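PDB 3WCY: interferon alpha/beta receptor 1 from Mus musculus, which pairs with IFNAR2 to form the heterodimeric cell-surface receptor for type I interferons, whose binding activates JAK-STAT signalling. Local coordinates for residues I141-K146 / T170-E175; P105-E110 / T191-S196; I116-S121 / E161-L166; L166-T171 / T198-M203. All coordinates share one frame; numbering follows the deposited sequence.

Contact 1 (I141-K146 / T170-E175)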
loop_
_atom_site.group_PDB
_atom_site.type_symbol
_atom_site.label_atom_id
_atom_site.label_comp_id
_atom_site.label_asym_id
_atom_site.label_seq_id
_atom_site.Cartn_x
_atom_site.Cartn_y
_atom_site.Cartn_z
ATOM N N ILE A 141 11.540 7.768 9.847
ATOM C CA ILE A 141 12.888 8.320 9.719
ATOM C C ILE A 141 13.010 9.625 10.495
ATOM O O ILE A 141 12.114 10.470 10.427
ATOM C CB ILE A 141 13.334 8.533 8.235
ATOM C CG1 ILE A 141 12.568 7.676 7.177
ATOM C CG2 ILE A 141 14.854 8.503 8.078
ATOM C CD1 ILE A 141 12.857 6.179 7.125
ATOM N N ARG A 142 14.150 9.795 11.193
ATOM C CA ARG A 142 14.512 10.992 11.949
ATOM C C ARG A 142 15.798 11.563 11.357
ATOM O O ARG A 142 16.802 10.859 11.267
ATOM C CB ARG A 142 14.715 10.664 13.429
ATOM C CG ARG A 142 13.445 10.671 14.260
ATOM C CD ARG A 142 13.809 10.466 15.718
ATOM N NE ARG A 142 12.639 10.335 16.583
ATOM C CZ ARG A 142 12.662 9.779 17.792
ATOM N NH1 ARG A 142 13.794 9.285 18.284
ATOM N NH2 ARG A 142 11.550 9.701 18.514
ATOM N N ILE A 143 15.752 12.833 10.935
ATOM C CA ILE A 143 16.878 13.557 10.343
ATOM C C ILE A 143 17.094 14.913 11.044
ATOM O O ILE A 143 16.135 15.596 11.413
ATOM C CB ILE A 143 16.744 13.662 8.784
ATOM C CG1 ILE A 143 18.053 14.136 8.104
ATOM C CG2 ILE A 143 15.511 14.471 8.339
ATOM C CD1 ILE A 143 18.143 13.961 6.555
ATOM N N TRP A 144 18.366 15.272 11.240
ATOM C CA TRP A 144 18.817 16.526 11.848
ATOM C C TRP A 144 20.257 16.771 11.411
ATOM O O TRP A 144 20.927 15.817 11.016
ATOM C CB TRP A 144 18.755 16.438 13.387
ATOM C CG TRP A 144 19.692 15.424 13.981
ATOM C CD1 TRP A 144 20.974 15.636 14.394
ATOM C CD2 TRP A 144 19.437 14.025 14.160
ATOM N NE1 TRP A 144 21.537 14.455 14.817
ATOM C CE2 TRP A 144 20.605 13.455 14.714
ATOM C CE3 TRP A 144 18.329 13.195 13.914
ATOM C CZ2 TRP A 144 20.691 12.097 15.041
ATOM C CZ3 TRP A 144 18.415 11.852 14.250
ATOM C CH2 TRP A 144 19.588 11.312 14.790
ATOM N N GLN A 145 20.752 18.016 11.521
ATOM C CA GLN A 145 22.149 18.299 11.205
ATOM C C GLN A 145 22.850 17.653 12.404
ATOM O O GLN A 145 22.185 17.316 13.386
ATOM C CB GLN A 145 22.376 19.726 10.665
ATOM C CG GLN A 145 21.795 20.856 11.509
ATOM C CD GLN A 145 22.379 22.199 11.152
ATOM O OE1 GLN A 145 22.277 22.675 10.012
ATOM N NE2 GLN A 145 22.978 22.858 12.137
ATOM N N LYS A 146 24.186 17.437 12.289
ATOM C CA LYS A 146 25.094 16.782 13.245
ATOM C C LYS A 146 25.040 17.387 14.650
ATOM O O LYS A 146 24.967 16.635 15.626
ATOM C CB LYS A 146 26.530 16.771 12.701
ATOM C CG LYS A 146 27.391 15.668 13.315
ATOM C CD LYS A 146 28.831 16.118 13.536
ATOM C CE LYS A 146 29.668 15.098 14.277
ATOM N NZ LYS A 146 29.250 14.928 15.696
ATOM N N THR A 170 26.101 20.225 3.825
ATOM C CA THR A 170 25.703 20.143 5.219
ATOM C C THR A 170 25.647 18.668 5.605
ATOM O O THR A 170 25.272 17.820 4.796
ATOM C CB THR A 170 24.325 20.785 5.455
ATOM O OG1 THR A 170 24.193 21.954 4.637
ATOM C CG2 THR A 170 24.161 21.173 6.916
ATOM N N THR A 171 26.031 18.368 6.840
ATOM C CA THR A 171 26.135 16.991 7.311
ATOM C C THR A 171 24.975 16.678 8.259
ATOM O O THR A 171 24.884 17.260 9.339
ATOM C CB THR A 171 27.546 16.658 7.844
ATOM O OG1 THR A 171 27.486 15.434 8.580
ATOM C CG2 THR A 171 28.143 17.767 8.719
ATOM N N TYR A 172 24.065 15.786 7.824
ATOM C CA TYR A 172 22.885 15.371 8.589
ATOM C C TYR A 172 23.037 13.951 9.132
ATOM O O TYR A 172 23.667 13.114 8.484
ATOM C CB TYR A 172 21.615 15.420 7.726
ATOM C CG TYR A 172 21.299 16.751 7.080
ATOM C CD1 TYR A 172 20.412 17.644 7.675
ATOM C CD2 TYR A 172 21.791 17.069 5.814
ATOM C CE1 TYR A 172 20.067 18.847 7.056
ATOM C CE2 TYR A 172 21.455 18.265 5.183
ATOM C CZ TYR A 172 20.594 19.154 5.809
ATOM O OH TYR A 172 20.256 20.331 5.184
ATOM N N CYS A 173 22.416 13.668 10.294
ATOM C CA CYS A 173 22.441 12.340 10.907
ATOM C C CYS A 173 21.048 11.716 10.911
ATOM O O CYS A 173 20.053 12.435 11.048
ATOM C CB CYS A 173 23.075 12.374 12.293
ATOM S SG CYS A 173 24.785 12.985 12.302
ATOM N N LEU A 174 20.980 10.385 10.667
ATOM C CA LEU A 174 19.743 9.615 10.496
ATOM C C LEU A 174 19.496 8.500 11.513
ATOM O O LEU A 174 20.440 7.922 12.057
ATOM C CB LEU A 174 19.706 9.007 9.076
ATOM C CG LEU A 174 19.321 9.883 7.866
ATOM C CD1 LEU A 174 17.921 10.377 7.944
ATOM C CD2 LEU A 174 20.350 10.962 7.535
ATOM N N GLU A 175 18.203 8.171 11.712
ATOM C CA GLU A 175 17.702 7.126 12.605
ATOM C C GLU A 175 16.394 6.547 12.025
ATOM O O GLU A 175 15.428 7.287 11.823
ATOM C CB GLU A 175 17.481 7.691 14.018
ATOM C CG GLU A 175 18.221 6.918 15.100
ATOM C CD GLU A 175 17.949 7.313 16.544
ATOM O OE1 GLU A 175 17.110 8.215 16.777
ATOM O OE2 GLU A 175 18.567 6.699 17.447
#

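Contact 2 (P105-E110 / T191-S196)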
loop_
_atom_site.group_PDB
_atom_site.type_symbol
_atom_site.label_atom_id
_atom_site.label_comp_id
_atom_site.label_asym_id
_atom_site.label_seq_id
_atom_site.Cartn_x
_atom_site.Cartn_y
_atom_site.Cartn_z
ATOM N N PRO A 105 16.054 -2.020 11.580
ATOM C CA PRO A 105 16.250 -2.265 10.140
ATOM C C PRO A 105 17.635 -1.833 9.649
ATOM O O PRO A 105 18.181 -0.853 10.160
ATOM C CB PRO A 105 15.134 -1.445 9.489
ATOM C CG PRO A 105 14.864 -0.347 10.429
ATOM C CD PRO A 105 15.204 -0.836 11.815
ATOM N N GLU A 106 18.211 -2.570 8.682
ATOM C CA GLU A 106 19.517 -2.221 8.121
ATOM C C GLU A 106 19.361 -0.968 7.229
ATOM O O GLU A 106 18.455 -0.912 6.393
ATOM C CB GLU A 106 20.133 -3.412 7.360
ATOM C CG GLU A 106 21.617 -3.255 7.054
ATOM C CD GLU A 106 22.243 -4.375 6.242
ATOM O OE1 GLU A 106 23.086 -5.112 6.805
ATOM O OE2 GLU A 106 21.915 -4.501 5.039
ATOM N N VAL A 107 20.219 0.048 7.444
ATOM C CA VAL A 107 20.133 1.311 6.707
ATOM C C VAL A 107 21.453 1.769 6.087
ATOM O O VAL A 107 22.466 1.819 6.777
ATOM C CB VAL A 107 19.376 2.422 7.506
ATOM C CG1 VAL A 107 19.672 2.357 9.000
ATOM C CG2 VAL A 107 19.647 3.822 6.959
ATOM N N ARG A 108 21.432 2.088 4.780
ATOM C CA ARG A 108 22.594 2.606 4.052
ATOM C C ARG A 108 22.205 3.944 3.439
ATOM O O ARG A 108 21.185 4.036 2.753
ATOM C CB ARG A 108 23.105 1.633 2.959
ATOM C CG ARG A 108 23.340 0.176 3.393
ATOM C CD ARG A 108 24.521 -0.041 4.330
ATOM N NE ARG A 108 24.506 -1.397 4.880
ATOM C CZ ARG A 108 25.466 -1.917 5.637
ATOM N NH1 ARG A 108 26.546 -1.205 5.937
ATOM N NH2 ARG A 108 25.361 -3.159 6.092
ATOM N N LEU A 109 23.013 4.983 3.697
ATOM C CA LEU A 109 22.771 6.345 3.212
ATOM C C LEU A 109 23.505 6.657 1.909
ATOM O O LEU A 109 24.624 6.185 1.689
ATOM C CB LEU A 109 23.141 7.385 4.287
ATOM C CG LEU A 109 22.514 7.199 5.669
ATOM C CD1 LEU A 109 23.265 7.955 6.693
ATOM C CD2 LEU A 109 21.072 7.619 5.677
ATOM N N GLU A 110 22.864 7.463 1.057
ATOM C CA GLU A 110 23.371 7.920 -0.234
ATOM C C GLU A 110 22.968 9.397 -0.344
ATOM O O GLU A 110 21.799 9.714 -0.118
ATOM C CB GLU A 110 22.734 7.083 -1.352
ATOM C CG GLU A 110 23.482 7.124 -2.673
ATOM C CD GLU A 110 22.660 6.906 -3.932
ATOM O OE1 GLU A 110 21.513 6.410 -3.833
ATOM O OE2 GLU A 110 23.175 7.227 -5.030
ATOM N N THR A 191 21.330 2.265 14.876
ATOM C CA THR A 191 22.501 3.025 15.321
ATOM C C THR A 191 22.562 4.258 14.426
ATOM O O THR A 191 22.328 4.138 13.216
ATOM C CB THR A 191 23.786 2.172 15.233
ATOM O OG1 THR A 191 23.693 1.064 16.127
ATOM C CG2 THR A 191 25.028 2.957 15.574
ATOM N N VAL A 192 22.784 5.443 15.019
ATOM C CA VAL A 192 22.848 6.696 14.261
ATOM C C VAL A 192 23.891 6.638 13.118
ATOM O O VAL A 192 24.958 6.044 13.278
ATOM C CB VAL A 192 22.938 7.963 15.161
ATOM C CG1 VAL A 192 24.275 8.049 15.886
ATOM C CG2 VAL A 192 22.674 9.238 14.369
ATOM N N GLN A 193 23.503 7.152 11.942
ATOM C CA GLN A 193 24.330 7.199 10.744
ATOM C C GLN A 193 24.292 8.588 10.156
ATOM O O GLN A 193 23.206 9.126 9.918
ATOM C CB GLN A 193 23.861 6.176 9.718
ATOM C CG GLN A 193 24.601 4.870 9.813
ATOM C CD GLN A 193 24.089 3.926 8.770
ATOM O OE1 GLN A 193 24.440 4.031 7.591
ATOM N NE2 GLN A 193 23.229 2.996 9.184
ATOM N N CYS A 194 25.481 9.172 9.941
ATOM C CA CYS A 194 25.633 10.517 9.403
ATOM C C CYS A 194 26.195 10.492 7.988
ATOM O O CYS A 194 26.950 9.587 7.627
ATOM C CB CYS A 194 26.481 11.382 10.331
ATOM S SG CYS A 194 25.967 11.344 12.073
ATOM N N ILE A 195 25.813 11.493 7.189
ATOM C CA ILE A 195 26.231 11.685 5.798
ATOM C C ILE A 195 26.222 13.188 5.454
ATOM O O ILE A 195 25.439 13.949 6.029
ATOM C CB ILE A 195 25.361 10.834 4.818
ATOM C CG1 ILE A 195 25.892 10.892 3.359
ATOM C CG2 ILE A 195 23.869 11.201 4.913
ATOM C CD1 ILE A 195 25.435 9.804 2.439
ATOM N N SER A 196 27.095 13.608 4.524
ATOM C CA SER A 196 27.145 14.992 4.081
ATOM C C SER A 196 26.646 15.123 2.640
ATOM O O SER A 196 26.911 14.246 1.811
ATOM C CB SER A 196 28.552 15.557 4.228
ATOM O OG SER A 196 28.499 16.933 4.568
#

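Contact 3 (I116-S121 / E161-L166)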
loop_
_atom_site.group_PDB
_atom_site.type_symbol
_atom_site.label_atom_id
_atom_site.label_comp_id
_atom_site.label_asym_id
_atom_site.label_seq_id
_atom_site.Cartn_x
_atom_site.Cartn_y
_atom_site.Cartn_z
ATOM N N ILE A 116 18.863 13.270 0.416
ATOM C CA ILE A 116 19.460 12.077 1.023
ATOM C C ILE A 116 18.527 10.875 0.785
ATOM O O ILE A 116 17.323 10.943 1.071
ATOM C CB ILE A 116 19.874 12.275 2.514
ATOM C CG1 ILE A 116 21.211 13.053 2.598
ATOM C CG2 ILE A 116 19.985 10.926 3.265
ATOM C CD1 ILE A 116 21.454 13.812 3.880
ATOM N N LEU A 117 19.100 9.793 0.227
ATOM C CA LEU A 117 18.417 8.535 -0.056
ATOM C C LEU A 117 18.674 7.572 1.108
ATOM O O LEU A 117 19.831 7.275 1.417
ATOM C CB LEU A 117 18.926 7.928 -1.377
ATOM C CG LEU A 117 18.619 8.708 -2.653
ATOM C CD1 LEU A 117 19.871 9.361 -3.201
ATOM C CD2 LEU A 117 17.991 7.809 -3.701
ATOM N N VAL A 118 17.598 7.129 1.782
ATOM C CA VAL A 118 17.667 6.194 2.908
ATOM C C VAL A 118 17.212 4.810 2.427
ATOM O O VAL A 118 16.015 4.586 2.211
ATOM C CB VAL A 118 16.884 6.687 4.153
ATOM C CG1 VAL A 118 16.926 5.657 5.272
ATOM C CG2 VAL A 118 17.424 8.022 4.648
ATOM N N HIS A 119 18.185 3.909 2.212
ATOM C CA HIS A 119 17.950 2.548 1.749
ATOM C C HIS A 119 17.701 1.659 2.962
ATOM O O HIS A 119 18.632 1.322 3.701
ATOM C CB HIS A 119 19.117 2.048 0.887
ATOM C CG HIS A 119 19.441 2.954 -0.264
ATOM N ND1 HIS A 119 18.822 2.810 -1.491
ATOM C CD2 HIS A 119 20.299 3.999 -0.330
ATOM C CE1 HIS A 119 19.312 3.773 -2.256
ATOM N NE2 HIS A 119 20.212 4.506 -1.606
ATOM N N ILE A 120 16.419 1.349 3.204
ATOM C CA ILE A 120 15.995 0.532 4.334
ATOM C C ILE A 120 15.877 -0.933 3.926
ATOM O O ILE A 120 15.213 -1.265 2.940
ATOM C CB ILE A 120 14.672 1.049 4.979
ATOM C CG1 ILE A 120 14.655 2.574 5.148
ATOM C CG2 ILE A 120 14.385 0.351 6.306
ATOM C CD1 ILE A 120 13.333 3.200 4.871
ATOM N N SER A 121 16.517 -1.804 4.702
ATOM C CA SER A 121 16.425 -3.248 4.556
ATOM C C SER A 121 15.576 -3.725 5.756
ATOM O O SER A 121 15.843 -3.293 6.885
ATOM C CB SER A 121 17.809 -3.882 4.572
ATOM O OG SER A 121 17.831 -5.043 3.759
ATOM N N GLU A 161 13.582 5.864 0.781
ATOM C CA GLU A 161 12.849 7.105 0.990
ATOM C C GLU A 161 13.789 8.278 0.784
ATOM O O GLU A 161 14.720 8.466 1.567
ATOM C CB GLU A 161 12.138 7.134 2.362
ATOM C CG GLU A 161 11.314 8.390 2.644
ATOM C CD GLU A 161 10.158 8.707 1.708
ATOM O OE1 GLU A 161 9.223 7.880 1.599
ATOM O OE2 GLU A 161 10.171 9.809 1.112
ATOM N N LYS A 162 13.577 9.029 -0.303
ATOM C CA LYS A 162 14.395 10.192 -0.620
ATOM C C LYS A 162 13.911 11.393 0.194
ATOM O O LYS A 162 12.756 11.810 0.053
ATOM C CB LYS A 162 14.384 10.482 -2.132
ATOM C CG LYS A 162 15.370 11.572 -2.568
ATOM C CD LYS A 162 15.457 11.723 -4.094
ATOM C CE LYS A 162 14.354 12.570 -4.703
ATOM N NZ LYS A 162 14.455 14.004 -4.310
ATOM N N ILE A 163 14.793 11.916 1.079
ATOM C CA ILE A 163 14.509 13.085 1.915
ATOM C C ILE A 163 14.936 14.331 1.128
ATOM O O ILE A 163 16.133 14.512 0.892
ATOM C CB ILE A 163 15.148 12.984 3.321
ATOM C CG1 ILE A 163 14.650 11.721 4.052
ATOM C CG2 ILE A 163 14.853 14.249 4.137
ATOM C CD1 ILE A 163 15.560 11.202 5.134
ATOM N N PRO A 164 13.973 15.162 0.657
ATOM C CA PRO A 164 14.342 16.321 -0.170
ATOM C C PRO A 164 14.360 17.630 0.627
ATOM O O PRO A 164 14.255 17.601 1.858
ATOM C CB PRO A 164 13.169 16.406 -1.146
ATOM C CG PRO A 164 11.984 15.925 -0.331
ATOM C CD PRO A 164 12.504 15.075 0.807
ATOM N N GLU A 165 14.490 18.776 -0.094
ATOM C CA GLU A 165 14.569 20.142 0.438
ATOM C C GLU A 165 15.715 20.353 1.456
ATOM O O GLU A 165 15.571 21.130 2.406
ATOM C CB GLU A 165 13.196 20.565 1.009
ATOM C CG GLU A 165 12.625 21.821 0.374
ATOM C CD GLU A 165 11.373 22.353 1.047
ATOM O OE1 GLU A 165 11.481 22.899 2.170
ATOM O OE2 GLU A 165 10.282 22.238 0.442
ATOM N N LEU A 166 16.850 19.653 1.245
ATOM C CA LEU A 166 18.026 19.729 2.115
ATOM C C LEU A 166 19.052 20.756 1.624
ATOM O O LEU A 166 19.067 21.109 0.439
ATOM C CB LEU A 166 18.695 18.349 2.288
ATOM C CG LEU A 166 17.888 17.232 2.951
ATOM C CD1 LEU A 166 18.588 15.911 2.788
ATOM C CD2 LEU A 166 17.664 17.495 4.428
#

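Contact 4 (L166-T171 / T198-M203)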
loop_
_atom_site.group_PDB
_atom_site.type_symbol
_atom_site.label_atom_id
_atom_site.label_comp_id
_atom_site.label_asym_id
_atom_site.label_seq_id
_atom_site.Cartn_x
_atom_site.Cartn_y
_atom_site.Cartn_z
ATOM N N LEU A 166 16.850 19.653 1.245
ATOM C CA LEU A 166 18.026 19.729 2.115
ATOM C C LEU A 166 19.052 20.756 1.624
ATOM O O LEU A 166 19.067 21.109 0.439
ATOM C CB LEU A 166 18.695 18.349 2.288
ATOM C CG LEU A 166 17.888 17.232 2.951
ATOM C CD1 LEU A 166 18.588 15.911 2.788
ATOM C CD2 LEU A 166 17.664 17.495 4.428
ATOM N N LEU A 167 19.906 21.240 2.541
ATOM C CA LEU A 167 20.936 22.223 2.219
ATOM C C LEU A 167 22.240 21.538 1.781
ATOM O O LEU A 167 22.721 20.642 2.485
ATOM C CB LEU A 167 21.189 23.184 3.400
ATOM C CG LEU A 167 20.102 24.229 3.685
ATOM C CD1 LEU A 167 19.101 23.727 4.732
ATOM C CD2 LEU A 167 20.718 25.532 4.159
ATOM N N PRO A 168 22.833 21.948 0.631
ATOM C CA PRO A 168 24.101 21.340 0.189
ATOM C C PRO A 168 25.250 21.557 1.174
ATOM O O PRO A 168 25.174 22.444 2.031
ATOM C CB PRO A 168 24.378 22.037 -1.148
ATOM C CG PRO A 168 23.061 22.564 -1.594
ATOM C CD PRO A 168 22.382 22.976 -0.327
ATOM N N GLU A 169 26.304 20.721 1.068
ATOM C CA GLU A 169 27.514 20.738 1.913
ATOM C C GLU A 169 27.154 20.918 3.399
ATOM O O GLU A 169 27.841 21.662 4.101
ATOM C CB GLU A 169 28.389 21.984 1.672
ATOM C CG GLU A 169 29.122 21.947 0.338
ATOM C CD GLU A 169 29.835 23.223 -0.075
ATOM O OE1 GLU A 169 29.203 24.303 -0.032
ATOM O OE2 GLU A 169 31.010 23.132 -0.501
ATOM N N THR A 170 26.101 20.225 3.825
ATOM C CA THR A 170 25.703 20.143 5.219
ATOM C C THR A 170 25.647 18.668 5.605
ATOM O O THR A 170 25.272 17.820 4.796
ATOM C CB THR A 170 24.325 20.785 5.455
ATOM O OG1 THR A 170 24.193 21.954 4.637
ATOM C CG2 THR A 170 24.161 21.173 6.916
ATOM N N THR A 171 26.031 18.368 6.840
ATOM C CA THR A 171 26.135 16.991 7.311
ATOM C C THR A 171 24.975 16.678 8.259
ATOM O O THR A 171 24.884 17.260 9.339
ATOM C CB THR A 171 27.546 16.658 7.844
ATOM O OG1 THR A 171 27.486 15.434 8.580
ATOM C CG2 THR A 171 28.143 17.767 8.719
ATOM N N THR A 198 26.365 16.948 -1.200
ATOM C CA THR A 198 27.332 17.473 -2.183
ATOM C C THR A 198 26.974 18.924 -2.567
ATOM O O THR A 198 25.876 19.375 -2.233
ATOM C CB THR A 198 27.374 16.577 -3.439
ATOM O OG1 THR A 198 26.063 16.455 -3.990
ATOM C CG2 THR A 198 27.972 15.208 -3.179
ATOM N N VAL A 199 27.878 19.648 -3.277
ATOM C CA VAL A 199 27.607 21.031 -3.715
ATOM C C VAL A 199 26.648 21.022 -4.901
ATOM O O VAL A 199 26.856 20.257 -5.846
ATOM C CB VAL A 199 28.856 21.907 -4.022
ATOM C CG1 VAL A 199 28.559 23.381 -3.752
ATOM C CG2 VAL A 199 30.082 21.457 -3.236
ATOM N N ALA A 200 25.613 21.891 -4.849
ATOM C CA ALA A 200 24.558 22.052 -5.858
ATOM C C ALA A 200 25.055 21.909 -7.300
ATOM O O ALA A 200 26.063 22.522 -7.665
ATOM C CB ALA A 200 23.847 23.387 -5.669
ATOM N N ASN A 201 24.372 21.056 -8.096
ATOM C CA ASN A 201 24.707 20.778 -9.497
ATOM C C ASN A 201 24.568 22.022 -10.371
ATOM O O ASN A 201 23.749 22.897 -10.073
ATOM C CB ASN A 201 23.818 19.646 -10.061
ATOM C CG ASN A 201 24.295 18.222 -9.831
ATOM O OD1 ASN A 201 25.345 17.952 -9.230
ATOM N ND2 ASN A 201 23.516 17.267 -10.317
ATOM N N LYS A 202 25.352 22.083 -11.471
ATOM C CA LYS A 202 25.294 23.185 -12.439
ATOM C C LYS A 202 23.957 23.173 -13.213
ATOM O O LYS A 202 23.594 24.175 -13.834
ATOM C CB LYS A 202 26.523 23.197 -13.378
ATOM C CG LYS A 202 26.665 21.991 -14.309
ATOM C CD LYS A 202 27.699 22.253 -15.401
ATOM C CE LYS A 202 27.762 21.134 -16.413
ATOM N NZ LYS A 202 28.732 21.429 -17.501
ATOM N N MET A 203 23.221 22.040 -13.132
ATOM C CA MET A 203 21.910 21.814 -13.740
ATOM C C MET A 203 20.915 21.274 -12.691
ATOM O O MET A 203 21.187 20.232 -12.091
ATOM C CB MET A 203 22.002 20.897 -14.983
ATOM C CG MET A 203 22.985 19.734 -14.851
ATOM S SD MET A 203 23.491 19.081 -16.463
ATOM C CE MET A 203 24.941 18.205 -16.010
#

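Contact 1 (I141-K146 / T170-E175)
R142, W144 and K146 are tied to E175, C173 and T171 in an antiparallel pairing whose strand axes come within 4.4 Å at 156° between their directions. C173 N to W144 O is 2.7 Å long, and R142 N to E175 O is also well formed; E175 N to R142 O and W144 N to C173 O are weak. Beyond the strand end, K146 N still reaches T171 O at 3.0 Å. The W144 indole folds back over its partner strand. Its CG sits between the backbone N and the carbonyl carbon (chi1 65°), and the ring then lies with one face over the C173 carbonyl, CE3 being 3.4 Å from C173 O. C173 CB packs against the ring as well, 3.6 Å from W144 NE1, while the sulfur makes an oblique sulfur-aromatic contact. In the fibronectin type III sandwich these are strands C and F, central in the four-stranded sheet, and C173 SG is bonded to C194 on the next strand. On the W144 face, R142 and E175 run side by side and form a long salt bridge, NH1 to OE1 3.8 Å, with guanidinium and carboxylate planes 42° apart. K151 adds a cation-pi contact to W144. The reverse face turns into the core: I143 CB meets L174 CD1 at 3.6 Å, I141 CG2 touches the same methyl, and I163 of the opposing sheet covers all three. I143 CG1 also packs on Y172 CB at 3.8 Å.

Contact 2 (P105-E110 / T191-S196)
L109 packs against I195 and Q193 in a side-chain contact at one edge of the second fibronectin type III domain, where strand A of one sheet faces strand G of the other. The strands run nearly parallel, 12° apart in direction, but their axes stay 7.7 Å from each other, so no backbone bond joins them and side chains bridge the gap. L109 supplies most of the apolar contact. Its CD1 lies 3.6 Å from Q193 CB and 3.8 Å from I195 CG2. I195 reaches further along the strand: CG1 stands anti to the backbone N (chi1 -173°), and CD1 ends 3.7 Å from L109 C, against the backbone between L109 and E110. The polar link is Q193, whose chain is extended beyond CG. Its NE2 donates to V107 O over 2.8 Å; the carbonyl oxygen lies in the amide plane, although the donor is tilted 34° from the carbonyl plane. V107 CG1 flanks the same amide nitrogen at 3.6 Å. Strand 106-111 is hydrogen-bonded on its other side to strand 116-121, with V107 packing on V118, while strand 193-196 pairs with strand 171-179, whose L174 meets L109 between the two sheets.

Contact 3 (I116-S121 / E161-L166)
I116 carries CG1 anti to its carbonyl carbon (chi1 -78°) and L166 holds CG in the same relation (chi1 -62°); beyond these atoms the two side chains meet about at a right angle, I116 CD1 3.7 Å from L166 CD1. The same leucine methyl also sits 3.6 Å from I116 N, so it covers the start of the strand as well as the isoleucine. Next along, V118 CG2 touches I163 CD1 at 3.7 Å, the side chains crossing obliquely on the face that looks into the sandwich. Four backbone bonds fix this antiparallel register. I116 and I163 form one hydrogen-bonded pair, with I163 N to I116 O at 2.7 Å and I116 N to I163 O at 3.0 Å. V118 and E161 form the other, with E161 N to V118 O at 3.1 Å. L117 and K162 face each other between them on the outer side, where K162 bends its far end away. The E161 carboxylate finds its partner in S156. This is the B-E pairing of the fibronectin type III domain. Strand 106-111 borders strand 116-121 on its other edge to complete the three-stranded sheet, and across the core I116 and L166 pack on Y172 of strand 171-179, with V118 on V176 of the same strand.

Contact 4 (L166-T171 / T198-M203)
P168 and E169, in the loop joining strands E and F of the second fibronectin type III domain, rest on T198 and V199 where the chain leaves strand G on its way to strand 210-213. No hydrogen bond crosses between the two segments; they meet through van der Waals contact alone, over a small and largely exposed surface. P168 turns one edge of its ring to the linker backbone. Its CB lies 3.2 Å from T198 O and 3.9 Å from A200 N, while CG approaches A200 CB at 4.2 Å. E169 comes next and turns the chain, with phi and psi of 44° and 42° in the left-handed helical region. Its CG stands anti to the carbonyl carbon (chi1 -72°), and the extended chain crosses V199 obliquely, so that CD is 3.6 Å from V199 CG2 and the carboxylate lies against the valine methyls. The loop has its own internal order. T170 OG1 lies 2.8 Å from P168 O and 2.9 Å from L167 O, within hydrogen-bonding distance of both. The T197 hydroxyl, just ahead of the linker, can give its one proton to either L167 O or T170 O, and T198 is paired through its backbone with E112. With Y172 OH bonded to L167 N, five residues earlier, the L-P-E-T-T-Y sequence forms a tyrosine corner, the turn typical of the E-F loop in fibronectin type III domains.

Overall arrangement
From the N terminus, strand 106-111 opens contact 2, the longest closure, which waits for strand 193-196 and encloses contacts 1 and 3. Strand 116-121 then opens contact 3 and strand 138-145 opens contact 1. These two cross, since 161-166 completes contact 3 before 170-175 completes contact 1. Contact 4 starts at L166, where contact 3 ends, shares T170 and T171 with contact 1, and crosses contact 2 by closing only at the linker 198-203. Contact 1 pairs strands of the four-stranded sheet and contact 3 those of the three-stranded one, and their inward side chains meet in the core. Contact 2 joins the two sheets at an edge, and contact 4 ties the E-F loop to the outgoing linker.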